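PDB 6MFC: GphF from Cystobacter violaceus, which probably removes a carboxyl group from an acyl substrate through a GNAT-like domain at the start of polyketide biosynthesis. Local coordinates for residues R29-S34 with R60-E65; G68-L73 with E134-A139; A49-S54 with P203-N208; A91-A96 with V150-C155; L36-A41 with G76-A81. One frame throughout, in Å; residues are numbered along the deposited sequence.

Interaction 1: R29-S34 with R60-E65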
# COMPACT_ATOMS: atom_id res chain seq x y z
N ARG A 29 16.63 -2.16 5.14
CA ARG A 29 17.00 -3.57 5.11
C ARG A 29 15.73 -4.40 5.03
O ARG A 29 14.62 -3.90 5.23
CB ARG A 29 17.82 -3.96 6.35
CG ARG A 29 17.11 -3.73 7.67
CD ARG A 29 17.84 -4.40 8.82
NE ARG A 29 17.17 -4.19 10.10
CZ ARG A 29 16.16 -4.93 10.54
NH1 ARG A 29 15.69 -5.93 9.81
NH2 ARG A 29 15.61 -4.66 11.72
N HIS A 30 15.90 -5.69 4.74
CA HIS A 30 14.76 -6.59 4.68
C HIS A 30 14.14 -6.76 6.06
O HIS A 30 14.83 -6.71 7.09
CB HIS A 30 15.18 -7.96 4.13
CG HIS A 30 15.28 -8.00 2.64
ND1 HIS A 30 14.26 -7.59 1.81
CD2 HIS A 30 16.28 -8.43 1.82
CE1 HIS A 30 14.63 -7.75 0.55
NE2 HIS A 30 15.85 -8.26 0.53
N ALA A 31 12.83 -6.97 6.08
CA ALA A 31 12.14 -7.23 7.34
C ALA A 31 12.48 -8.63 7.84
O ALA A 31 12.55 -9.58 7.06
CB ALA A 31 10.63 -7.08 7.16
N ARG A 32 12.71 -8.74 9.15
CA ARG A 32 12.98 -10.01 9.79
C ARG A 32 11.88 -10.33 10.79
O ARG A 32 11.25 -9.42 11.33
CB ARG A 32 14.34 -10.00 10.51
CG ARG A 32 15.52 -9.59 9.64
CD ARG A 32 16.83 -9.74 10.39
NE ARG A 32 16.86 -8.96 11.62
CZ ARG A 32 17.55 -7.83 11.78
NH1 ARG A 32 18.29 -7.36 10.78
NH2 ARG A 32 17.51 -7.18 12.93
N PRO A 33 11.63 -11.61 11.07
CA PRO A 33 10.60 -11.96 12.07
C PRO A 33 10.87 -11.38 13.45
O PRO A 33 9.93 -11.28 14.25
CB PRO A 33 10.63 -13.49 12.08
CG PRO A 33 11.17 -13.87 10.74
CD PRO A 33 12.17 -12.81 10.39
N SER A 34 12.11 -10.99 13.75
CA SER A 34 12.42 -10.38 15.04
C SER A 34 11.85 -8.97 15.15
O SER A 34 11.59 -8.50 16.26
CB SER A 34 13.93 -10.36 15.26
OG SER A 34 14.62 -10.80 14.10
N ARG A 60 2.57 -13.03 8.70
CA ARG A 60 2.27 -13.76 7.47
C ARG A 60 2.96 -13.13 6.27
O ARG A 60 3.43 -13.83 5.37
CB ARG A 60 0.76 -13.81 7.25
CG ARG A 60 0.33 -14.78 6.15
CD ARG A 60 -0.84 -14.24 5.34
NE ARG A 60 -0.46 -13.10 4.50
CZ ARG A 60 0.21 -13.21 3.35
NH1 ARG A 60 0.57 -14.41 2.90
NH2 ARG A 60 0.51 -12.13 2.65
N ARG A 61 3.02 -11.79 6.23
CA ARG A 61 3.64 -11.11 5.09
C ARG A 61 5.15 -11.32 5.08
O ARG A 61 5.73 -11.66 4.04
CB ARG A 61 3.31 -9.62 5.14
CG ARG A 61 1.83 -9.30 5.14
CD ARG A 61 1.60 -7.81 5.33
NE ARG A 61 0.18 -7.50 5.48
CZ ARG A 61 -0.29 -6.27 5.70
NH1 ARG A 61 0.55 -5.25 5.80
NH2 ARG A 61 -1.59 -6.08 5.82
N VAL A 62 5.80 -11.10 6.22
CA VAL A 62 7.26 -11.15 6.26
C VAL A 62 7.76 -12.56 5.98
O VAL A 62 8.79 -12.75 5.31
CB VAL A 62 7.77 -10.63 7.62
CG1 VAL A 62 9.28 -10.77 7.71
CG2 VAL A 62 7.35 -9.18 7.81
N THR A 63 7.04 -13.58 6.45
CA THR A 63 7.48 -14.96 6.26
C THR A 63 7.08 -15.53 4.91
O THR A 63 7.71 -16.49 4.45
CB THR A 63 6.94 -15.84 7.38
OG1 THR A 63 5.50 -15.83 7.34
CG2 THR A 63 7.41 -15.32 8.73
N THR A 64 6.05 -14.98 4.26
CA THR A 64 5.64 -15.50 2.96
C THR A 64 6.53 -14.97 1.84
O THR A 64 6.98 -15.74 0.99
CB THR A 64 4.18 -15.13 2.69
OG1 THR A 64 3.35 -15.70 3.71
CG2 THR A 64 3.73 -15.66 1.33
N GLU A 65 6.80 -13.67 1.83
CA GLU A 65 7.69 -13.03 0.87
C GLU A 65 8.84 -12.41 1.67
O GLU A 65 8.85 -11.19 1.91
CB GLU A 65 6.96 -11.98 0.03
CG GLU A 65 7.68 -11.59 -1.25
CD GLU A 65 7.33 -12.49 -2.41
OE1 GLU A 65 6.17 -12.96 -2.48
OE2 GLU A 65 8.21 -12.74 -3.26
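Val62, on the last turn of helix 55-64, rests its two methyls on Ala31 just beyond strand 27-30, at the start of the strand-helix-helix-strand unit that opens the GNAT fold. With CG1 anti to the backbone N (chi1 176°), both methyls of Val62 face Ala31 CB, CG2 at 3.9 Å, and CG1 lies also 3.5 Å from Ala31 O. A branched but short side chain suits this place, because the helix passes close to the chain, 6.4 Å separating Val62 CA from Ala31 CA. Both residues are buried, and both also touch the sheet, Val62 at Tyr83 and Ala31 at Val71. No hydrogen bond spans the two segments, so this inner part rests on van der Waals packing, one methyl lying against the carbonyl oxygen.

Toward solvent the fit slackens. The ring of Pro33 stands 4.4 Å off, from CD to Val62 CG1. Proline is apt at the start of the 3-10 turn, where its lack of an N-H costs nothing. Farther out, the guanidinium groups of Arg29 and Arg32 gather round the carboxylate of Asp35, with a salt bridge from Arg29 and a long, weak ion pair from Arg32. Arg29 also turns back on its own strand, where NH1 makes a weak, bent hydrogen bond to His30 O, 3.0 Å long with an angle of 122° at the hydrogen.

Interaction 2: G68-L73 with E134-A139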
# COMPACT_ATOMS: atom_id res chain seq x y z
N GLY A 68 10.69 -9.54 0.07
CA GLY A 68 9.79 -8.57 -0.51
C GLY A 68 9.22 -7.62 0.52
O GLY A 68 8.21 -6.96 0.29
N CYS A 69 9.88 -7.55 1.68
CA CYS A 69 9.48 -6.65 2.76
C CYS A 69 10.71 -5.92 3.27
O CYS A 69 11.76 -6.55 3.48
CB CYS A 69 8.79 -7.41 3.89
SG CYS A 69 7.26 -8.25 3.40
N TRP A 70 10.60 -4.61 3.46
CA TRP A 70 11.71 -3.79 3.91
C TRP A 70 11.28 -2.92 5.08
O TRP A 70 10.10 -2.59 5.24
CB TRP A 70 12.25 -2.89 2.79
CG TRP A 70 12.84 -3.64 1.65
CD1 TRP A 70 14.16 -3.91 1.45
CD2 TRP A 70 12.14 -4.20 0.54
NE1 TRP A 70 14.33 -4.62 0.28
CE2 TRP A 70 13.10 -4.81 -0.30
CE3 TRP A 70 10.79 -4.25 0.17
CZ2 TRP A 70 12.75 -5.46 -1.48
CZ3 TRP A 70 10.45 -4.90 -1.00
CH2 TRP A 70 11.43 -5.49 -1.81
N VAL A 71 12.25 -2.54 5.90
CA VAL A 71 12.05 -1.60 6.99
C VAL A 71 13.02 -0.44 6.80
O VAL A 71 14.12 -0.60 6.25
CB VAL A 71 12.25 -2.25 8.38
CG1 VAL A 71 11.18 -3.30 8.63
CG2 VAL A 71 13.64 -2.86 8.49
N LEU A 72 12.60 0.74 7.25
CA LEU A 72 13.44 1.93 7.23
C LEU A 72 13.79 2.31 8.66
O LEU A 72 12.90 2.45 9.50
CB LEU A 72 12.73 3.09 6.52
CG LEU A 72 13.43 4.45 6.55
CD1 LEU A 72 14.88 4.35 6.12
CD2 LEU A 72 12.69 5.44 5.67
N LEU A 73 15.08 2.48 8.92
CA LEU A 73 15.57 2.76 10.26
C LEU A 73 15.98 4.22 10.38
O LEU A 73 16.74 4.73 9.55
CB LEU A 73 16.77 1.86 10.60
CG LEU A 73 16.51 0.36 10.58
CD1 LEU A 73 17.75 -0.39 11.03
CD2 LEU A 73 15.33 0.01 11.46
N GLU A 134 9.85 4.79 -3.93
CA GLU A 134 10.86 4.77 -4.99
C GLU A 134 11.91 3.69 -4.77
O GLU A 134 12.56 3.27 -5.73
CB GLU A 134 11.52 6.14 -5.12
CG GLU A 134 10.69 7.17 -5.87
CD GLU A 134 10.56 6.86 -7.35
OE1 GLU A 134 11.39 6.08 -7.87
OE2 GLU A 134 9.62 7.38 -7.99
N PHE A 135 12.10 3.25 -3.53
CA PHE A 135 13.01 2.13 -3.27
C PHE A 135 12.40 0.82 -3.75
O PHE A 135 13.09 0.00 -4.37
CB PHE A 135 13.34 2.06 -1.78
CG PHE A 135 14.38 1.02 -1.45
CD1 PHE A 135 14.00 -0.27 -1.10
CD2 PHE A 135 15.73 1.33 -1.47
CE1 PHE A 135 14.95 -1.22 -0.79
CE2 PHE A 135 16.68 0.38 -1.16
CZ PHE A 135 16.29 -0.90 -0.82
N VAL A 136 11.12 0.60 -3.47
CA VAL A 136 10.44 -0.61 -3.93
C VAL A 136 10.38 -0.64 -5.45
O VAL A 136 10.64 -1.66 -6.08
CB VAL A 136 9.04 -0.71 -3.31
CG1 VAL A 136 8.25 -1.85 -3.94
CG2 VAL A 136 9.14 -0.89 -1.81
N LEU A 137 10.01 0.50 -6.06
CA LEU A 137 9.95 0.57 -7.52
C LEU A 137 11.31 0.31 -8.14
O LEU A 137 11.41 -0.33 -9.20
CB LEU A 137 9.41 1.94 -7.95
CG LEU A 137 8.00 2.28 -7.48
CD1 LEU A 137 7.62 3.70 -7.90
CD2 LEU A 137 7.00 1.28 -8.04
N ALA A 138 12.38 0.77 -7.50
CA ALA A 138 13.72 0.52 -8.01
C ALA A 138 14.14 -0.93 -7.78
O ALA A 138 14.80 -1.53 -8.63
CB ALA A 138 14.73 1.47 -7.36
N ALA A 139 13.75 -1.51 -6.64
CA ALA A 139 14.09 -2.90 -6.36
C ALA A 139 13.31 -3.85 -7.25
O ALA A 139 13.81 -4.93 -7.59
CB ALA A 139 13.85 -3.21 -4.89
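Phe135 sets the edge of its ring over one face of Trp70 in an edge-to-face (T-shaped) pair. The phenyl and the five-membered ring of the indole have centroids 5.1 Å apart and planes at 75°. A single corner does the touching: Phe135 CE1 is 3.6 Å from Trp70 CD1. The phenyl reaches the indole because Phe135 CG is anti to the backbone N (chi1 -175°). Two smaller groups of the same helix meet the six-membered part of the indole obliquely, Val136 CG2 at 4.2 Å from Trp70 CE3 and Ala139 CB at 4.2 Å from Trp70 CZ2. The small methyls suit a place where the broad indole already fills the gap between helix and strand.

Helix 128-140 is the connection of the beta-alpha-beta crossover between the parallel strands 111-119 and 148-153 of the GNAT sheet; here its segment 134-139 and strand 70-73 run at 138° to each other, axes 11.1 Å apart at closest. In the next shell, backbone bonds to Thr82 fix the base of Trp70 in the sheet, and the His30 ring meets the indole. Phe135 also touches Ile28, and Val136 touches Thr82.

Interaction 3: A49-S54 with P203-N208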
# COMPACT_ATOMS: atom_id res chain seq x y z
N ALA A 49 -7.48 1.59 15.22
CA ALA A 49 -7.74 0.19 15.54
C ALA A 49 -8.48 -0.59 14.46
O ALA A 49 -8.04 -1.70 14.14
CB ALA A 49 -8.50 0.11 16.88
N PRO A 50 -9.57 -0.09 13.86
CA PRO A 50 -10.27 -0.91 12.85
C PRO A 50 -9.45 -1.18 11.59
O PRO A 50 -9.79 -2.12 10.86
CB PRO A 50 -11.52 -0.08 12.52
CG PRO A 50 -11.70 0.81 13.70
CD PRO A 50 -10.31 1.15 14.15
N LEU A 51 -8.41 -0.41 11.31
CA LEU A 51 -7.64 -0.56 10.08
C LEU A 51 -6.24 -1.12 10.32
O LEU A 51 -5.41 -1.06 9.41
CB LEU A 51 -7.54 0.78 9.35
CG LEU A 51 -8.79 1.31 8.62
CD1 LEU A 51 -9.75 1.98 9.59
CD2 LEU A 51 -8.39 2.26 7.50
N ARG A 52 -5.97 -1.68 11.49
CA ARG A 52 -4.66 -2.22 11.80
C ARG A 52 -4.58 -3.69 11.42
O ARG A 52 -5.51 -4.46 11.68
CB ARG A 52 -4.33 -2.06 13.29
CG ARG A 52 -4.35 -0.64 13.79
CD ARG A 52 -3.70 -0.55 15.16
NE ARG A 52 -3.82 0.79 15.73
CZ ARG A 52 -4.40 1.05 16.90
NH1 ARG A 52 -4.90 0.06 17.63
NH2 ARG A 52 -4.46 2.29 17.35
N ALA A 53 -3.46 -4.08 10.82
CA ALA A 53 -3.19 -5.49 10.61
C ALA A 53 -2.89 -6.16 11.95
O ALA A 53 -2.32 -5.56 12.86
CB ALA A 53 -2.02 -5.69 9.65
N SER A 54 -3.28 -7.43 12.06
CA SER A 54 -2.98 -8.18 13.26
C SER A 54 -1.51 -8.58 13.28
O SER A 54 -0.81 -8.51 12.27
CB SER A 54 -3.87 -9.42 13.36
OG SER A 54 -3.58 -10.32 12.31
N PRO A 203 -14.58 -3.51 3.89
CA PRO A 203 -15.83 -2.97 4.46
C PRO A 203 -15.65 -2.14 5.72
O PRO A 203 -16.50 -1.29 6.01
CB PRO A 203 -16.66 -4.23 4.73
CG PRO A 203 -16.13 -5.24 3.78
CD PRO A 203 -14.66 -4.96 3.68
N GLU A 204 -14.58 -2.36 6.48
CA GLU A 204 -14.34 -1.55 7.67
C GLU A 204 -13.77 -0.17 7.33
O GLU A 204 -13.71 0.69 8.22
CB GLU A 204 -13.39 -2.27 8.63
CG GLU A 204 -12.00 -2.52 8.09
CD GLU A 204 -11.89 -3.82 7.32
OE1 GLU A 204 -12.94 -4.39 6.95
OE2 GLU A 204 -10.75 -4.28 7.08
N ASP A 205 -13.36 0.06 6.08
CA ASP A 205 -12.86 1.36 5.64
C ASP A 205 -14.06 2.20 5.22
O ASP A 205 -14.37 2.36 4.04
CB ASP A 205 -11.85 1.18 4.51
CG ASP A 205 -11.03 2.42 4.26
OD1 ASP A 205 -11.26 3.45 4.94
OD2 ASP A 205 -10.13 2.37 3.39
N VAL A 206 -14.74 2.76 6.22
CA VAL A 206 -15.97 3.50 5.97
C VAL A 206 -15.69 4.82 5.26
O VAL A 206 -16.51 5.29 4.47
CB VAL A 206 -16.73 3.73 7.29
CG1 VAL A 206 -18.11 4.32 7.03
CG2 VAL A 206 -16.83 2.43 8.07
N ASP A 207 -14.53 5.44 5.52
CA ASP A 207 -14.20 6.69 4.85
C ASP A 207 -14.03 6.52 3.34
O ASP A 207 -14.04 7.51 2.61
CB ASP A 207 -12.93 7.29 5.45
CG ASP A 207 -13.14 7.79 6.87
OD1 ASP A 207 -14.27 8.21 7.19
OD2 ASP A 207 -12.17 7.78 7.65
N ASN A 208 -13.88 5.28 2.87
CA ASN A 208 -13.84 4.98 1.44
C ASN A 208 -15.08 4.23 0.98
O ASN A 208 -15.09 3.70 -0.14
CB ASN A 208 -12.58 4.17 1.11
CG ASN A 208 -11.33 5.04 1.07
OD1 ASN A 208 -10.80 5.32 0.00
ND2 ASN A 208 -10.87 5.47 2.24
O HOH W 1 -8.47 -3.29 8.26
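Glu204 and Leu51 bury the most surface where these two loops meet, and Pro50 follows. Glu204 touches with its aliphatic part: CG lies 3.6 Å from Pro50 O. Its first torsion (chi1 63°) sets CG between the backbone N and the carbonyl carbon, and a bend at chi2 (-87°) swings the carboxylate aside to meet a water. That water donates both ways, to Glu204 OE2 at 2.8 Å and to Pro50 O at 3.1 Å, joining two acceptors that could not bond each other. A long glutamate suits the spot, since its methylenes pack while its acid end stays in water's company.

Leu51 crosses the side chain of Asp205 at about a right angle, with Leu51 CD2 4.0 Å from Asp205 OD1. The strongest polar partner of this carboxylate is Arg154, whose NE makes a salt bridge to OD2. Leu51 touches both partners of the ion pair, and a glycerol, probably from the crystallisation liquor, lies about 5 Å from its side chain. The arrangement is a water-bridged loop-to-loop contact, joining the turn between the first two helices of the GNAT fold to the inverse gamma turn centred on Asp205.

Interaction 4: A91-A96 with V150-C155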
# COMPACT_ATOMS: atom_id res chain seq x y z
N ALA A 91 -4.56 -7.90 -13.19
CA ALA A 91 -5.93 -8.39 -13.30
C ALA A 91 -6.32 -9.29 -12.14
O ALA A 91 -7.51 -9.51 -11.92
CB ALA A 91 -6.11 -9.13 -14.62
N ALA A 92 -5.35 -9.81 -11.39
CA ALA A 92 -5.65 -10.72 -10.29
C ALA A 92 -6.34 -10.03 -9.12
O ALA A 92 -6.85 -10.73 -8.23
CB ALA A 92 -4.36 -11.39 -9.80
N LEU A 93 -6.38 -8.70 -9.10
CA LEU A 93 -6.99 -7.95 -8.01
C LEU A 93 -8.48 -7.74 -8.19
O LEU A 93 -9.11 -7.11 -7.33
CB LEU A 93 -6.30 -6.59 -7.86
CG LEU A 93 -4.79 -6.59 -7.61
CD1 LEU A 93 -4.18 -5.35 -8.21
CD2 LEU A 93 -4.50 -6.66 -6.12
N ALA A 94 -9.07 -8.23 -9.28
CA ALA A 94 -10.48 -8.01 -9.54
C ALA A 94 -11.33 -8.73 -8.49
O ALA A 94 -11.21 -9.94 -8.31
CB ALA A 94 -10.85 -8.49 -10.94
N GLY A 95 -12.17 -7.97 -7.79
CA GLY A 95 -13.07 -8.56 -6.81
C GLY A 95 -12.36 -9.20 -5.63
O GLY A 95 -12.82 -10.22 -5.11
N ALA A 96 -11.25 -8.62 -5.21
CA ALA A 96 -10.46 -9.13 -4.10
C ALA A 96 -10.83 -8.42 -2.81
O ALA A 96 -11.09 -7.21 -2.81
CB ALA A 96 -8.96 -8.97 -4.38
N VAL A 150 1.79 -3.00 -8.32
CA VAL A 150 0.40 -2.60 -8.18
C VAL A 150 0.01 -2.66 -6.71
O VAL A 150 0.74 -3.17 -5.86
CB VAL A 150 -0.55 -3.46 -9.03
CG1 VAL A 150 -0.03 -3.56 -10.47
CG2 VAL A 150 -0.69 -4.84 -8.42
N GLY A 151 -1.17 -2.12 -6.42
CA GLY A 151 -1.69 -2.12 -5.06
C GLY A 151 -3.09 -1.54 -5.05
O GLY A 151 -3.55 -0.93 -6.02
N VAL A 152 -3.77 -1.75 -3.92
CA VAL A 152 -5.11 -1.23 -3.70
C VAL A 152 -4.98 -0.08 -2.71
O VAL A 152 -4.89 -0.30 -1.50
CB VAL A 152 -6.07 -2.31 -3.20
CG1 VAL A 152 -7.44 -1.72 -2.94
CG2 VAL A 152 -6.16 -3.45 -4.21
N SER A 153 -4.97 1.14 -3.22
CA SER A 153 -4.82 2.33 -2.39
C SER A 153 -6.17 2.72 -1.80
O SER A 153 -7.15 1.96 -1.84
CB SER A 153 -4.19 3.46 -3.20
OG SER A 153 -4.05 4.63 -2.41
N ARG A 154 -6.25 3.92 -1.23
CA ARG A 154 -7.47 4.40 -0.59
C ARG A 154 -7.46 5.92 -0.61
O ARG A 154 -6.49 6.55 -1.04
CB ARG A 154 -7.61 3.84 0.83
CG ARG A 154 -6.44 4.18 1.74
CD ARG A 154 -6.63 3.59 3.13
NE ARG A 154 -7.88 4.03 3.75
CZ ARG A 154 -7.99 5.12 4.50
NH1 ARG A 154 -6.93 5.89 4.72
NH2 ARG A 154 -9.16 5.45 5.03
N CYS A 155 -8.56 6.51 -0.15
CA CYS A 155 -8.71 7.96 -0.09
C CYS A 155 -8.77 8.40 1.37
O CYS A 155 -9.50 7.80 2.17
CB CYS A 155 -9.97 8.41 -0.84
SG CYS A 155 -9.88 8.20 -2.63
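Leu93 carries the apolar contact, dividing its two methyls between two valines of strand 148-153. CD1 lies 3.5 Å from Val150 CG2, and CD2 lies 4.1 Å from Val152 CG2. Leu93 CG lies anti to the carbonyl carbon (chi1 -58°), which directs the methyls at the valines. The leucine and the valines slide past one another in opposite directions, in contact through their methyls. Val150 and Val152 project to the same side of the strand, with Gly151 between them, whose missing side chain would have pointed to the other side. Beta-branched residues suit the extended strand, and the forked leucine suits a site flanked by two of them. Ile214 of the adjoining strand 212-218 also touches Leu93, widening the apolar patch.

Backbone hydrogen bonds shape each partner separately. Segment 91-96 leaves a 3-10 turn and folds into a type II beta turn from Leu93 to Ala96, closed by a weak bond from Ala96 N to Leu93 O (3.4 Å). Gly95 takes the position of positive phi (65°), which glycine adopts readily. The strand is held by Leu112 and Leu114 on one neighbour and by Val213 and Val215 on the other, as befits an inner strand of the GNAT sheet.

Beyond the strand end, Cys155 N is hydrogen-bonded to Asn208 OD1.

With no hydrogen bond between the segments, the loop depends here on burial of hydrocarbon and on complementary shape, while the peptide groups of the strand remain engaged in the sheet.

Interaction 5: L36-A41 with G76-A81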
# COMPACT_ATOMS: atom_id res chain seq x y z
N LEU A 36 8.99 -8.03 14.54
CA LEU A 36 7.53 -8.11 14.58
C LEU A 36 6.95 -7.17 15.63
O LEU A 36 5.92 -6.53 15.39
CB LEU A 36 7.10 -9.55 14.84
CG LEU A 36 5.60 -9.84 14.86
CD1 LEU A 36 4.96 -9.42 13.55
CD2 LEU A 36 5.36 -11.32 15.13
N ASP A 37 7.59 -7.07 16.80
CA ASP A 37 7.08 -6.17 17.83
C ASP A 37 7.16 -4.72 17.40
O ASP A 37 6.29 -3.91 17.76
CB ASP A 37 7.85 -6.39 19.13
CG ASP A 37 7.83 -7.83 19.59
OD1 ASP A 37 8.40 -8.68 18.88
OD2 ASP A 37 7.24 -8.11 20.66
N ALA A 38 8.19 -4.35 16.64
CA ALA A 38 8.28 -3.00 16.12
C ALA A 38 7.31 -2.78 14.97
O ALA A 38 6.72 -1.70 14.84
CB ALA A 38 9.72 -2.71 15.67
N LEU A 39 7.13 -3.79 14.11
CA LEU A 39 6.19 -3.66 13.01
C LEU A 39 4.76 -3.50 13.51
O LEU A 39 3.96 -2.79 12.89
CB LEU A 39 6.30 -4.87 12.08
CG LEU A 39 7.65 -5.04 11.37
CD1 LEU A 39 7.64 -6.26 10.46
CD2 LEU A 39 8.00 -3.79 10.58
N CYS A 40 4.42 -4.16 14.62
CA CYS A 40 3.10 -3.95 15.22
C CYS A 40 3.00 -2.57 15.85
O CYS A 40 1.96 -1.91 15.76
CB CYS A 40 2.82 -5.03 16.26
SG CYS A 40 2.63 -6.69 15.59
N ALA A 41 4.08 -2.10 16.48
CA ALA A 41 4.09 -0.77 17.07
C ALA A 41 3.96 0.30 16.00
O ALA A 41 3.20 1.27 16.17
CB ALA A 41 5.36 -0.56 17.89
N GLY A 76 17.83 4.39 14.95
CA GLY A 76 17.77 3.02 15.44
C GLY A 76 16.38 2.45 15.59
O GLY A 76 16.24 1.37 16.19
N ALA A 77 15.35 3.11 15.08
CA ALA A 77 13.97 2.66 15.20
C ALA A 77 13.36 2.46 13.83
O ALA A 77 13.69 3.15 12.87
CB ALA A 77 13.12 3.65 16.00
N ILE A 78 12.43 1.50 13.75
CA ILE A 78 11.71 1.21 12.51
C ILE A 78 10.62 2.26 12.37
O ILE A 78 9.53 2.14 12.95
CB ILE A 78 11.14 -0.21 12.51
CG1 ILE A 78 12.25 -1.24 12.69
CG2 ILE A 78 10.38 -0.47 11.21
CD1 ILE A 78 11.78 -2.67 12.59
N VAL A 79 10.90 3.32 11.61
CA VAL A 79 9.90 4.35 11.32
C VAL A 79 9.18 4.11 10.01
O VAL A 79 8.19 4.81 9.72
CB VAL A 79 10.53 5.76 11.32
CG1 VAL A 79 11.12 6.07 12.68
CG2 VAL A 79 11.58 5.87 10.23
N GLY A 80 9.62 3.14 9.20
CA GLY A 80 8.97 2.84 7.94
C GLY A 80 9.00 1.37 7.60
O GLY A 80 9.99 0.68 7.86
N ALA A 81 7.91 0.86 7.02
CA ALA A 81 7.79 -0.54 6.67
C ALA A 81 6.98 -0.69 5.39
O ALA A 81 5.94 -0.04 5.23
CB ALA A 81 7.15 -1.35 7.80
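Where helix 36-46, the first helix of the GNAT fold, lies against strand 77-87 of the sheet, Ala38 and Leu39 meet Ile78 and Ala81. The short segments cross at -61°, their axes approaching to 8.6 Å. The small Ala38 admits the long arm of Ile78: CD1 reaches to 3.7 Å from Ala38 CB. The shorter branch serves the second helix residue, Ile78 CG2 coming within 4.1 Å of Leu39 CD2. With CG1 anti to its carbonyl carbon (chi1 -58°), isoleucine can thus offer a separate branch to each neighbour. The same Leu39 methyl also packs on the strand's other contact residue, with CD2 at 3.8 Å from Ala81 CB.

Ile78 and Ala81 are three residues apart, yet both point toward the helix. A classic beta bulge reconciles this, since Val79 and Gly80 together face Leu72 and the extra residue shifts the alternation of the strand. Leu39 reaches on to Val71 and Val62, so this leucine of the first helix packs against both the second helix and the sheet. The interface is wholly aliphatic and has no hydrogen bond across it, so it holds by hydrophobic burial, and the small alanines probably allow the close approach of helix and strand.

How the interactions relate
Interactions 1, 2 and 5 cluster in the first half of the GNAT sheet. Between interactions 1 and 2, Arg29 O and Val71 N, 2.8 Å apart, probably join strands 27-30 and 70-74; between 2 and 5, Leu72 N and Gly80 O, 2.7 Å apart, do the same for strands 70-74 and 77-87. Val62 CG2 and Leu39 CD1, at 4.0 Å, pack together where the helices of interactions 1 and 5 meet. Interactions 3 and 4, centres about 15 Å apart, share the salt bridge from Arg154 NE to Asp205 OD2 (2.8 Å). Glycerol near Leu51 and pentaethylene glycol about 6 Å from Val152, both probably from crystallisation, may mark pockets. Interactions 4 and 5 lie farthest apart, centres about 25 Å.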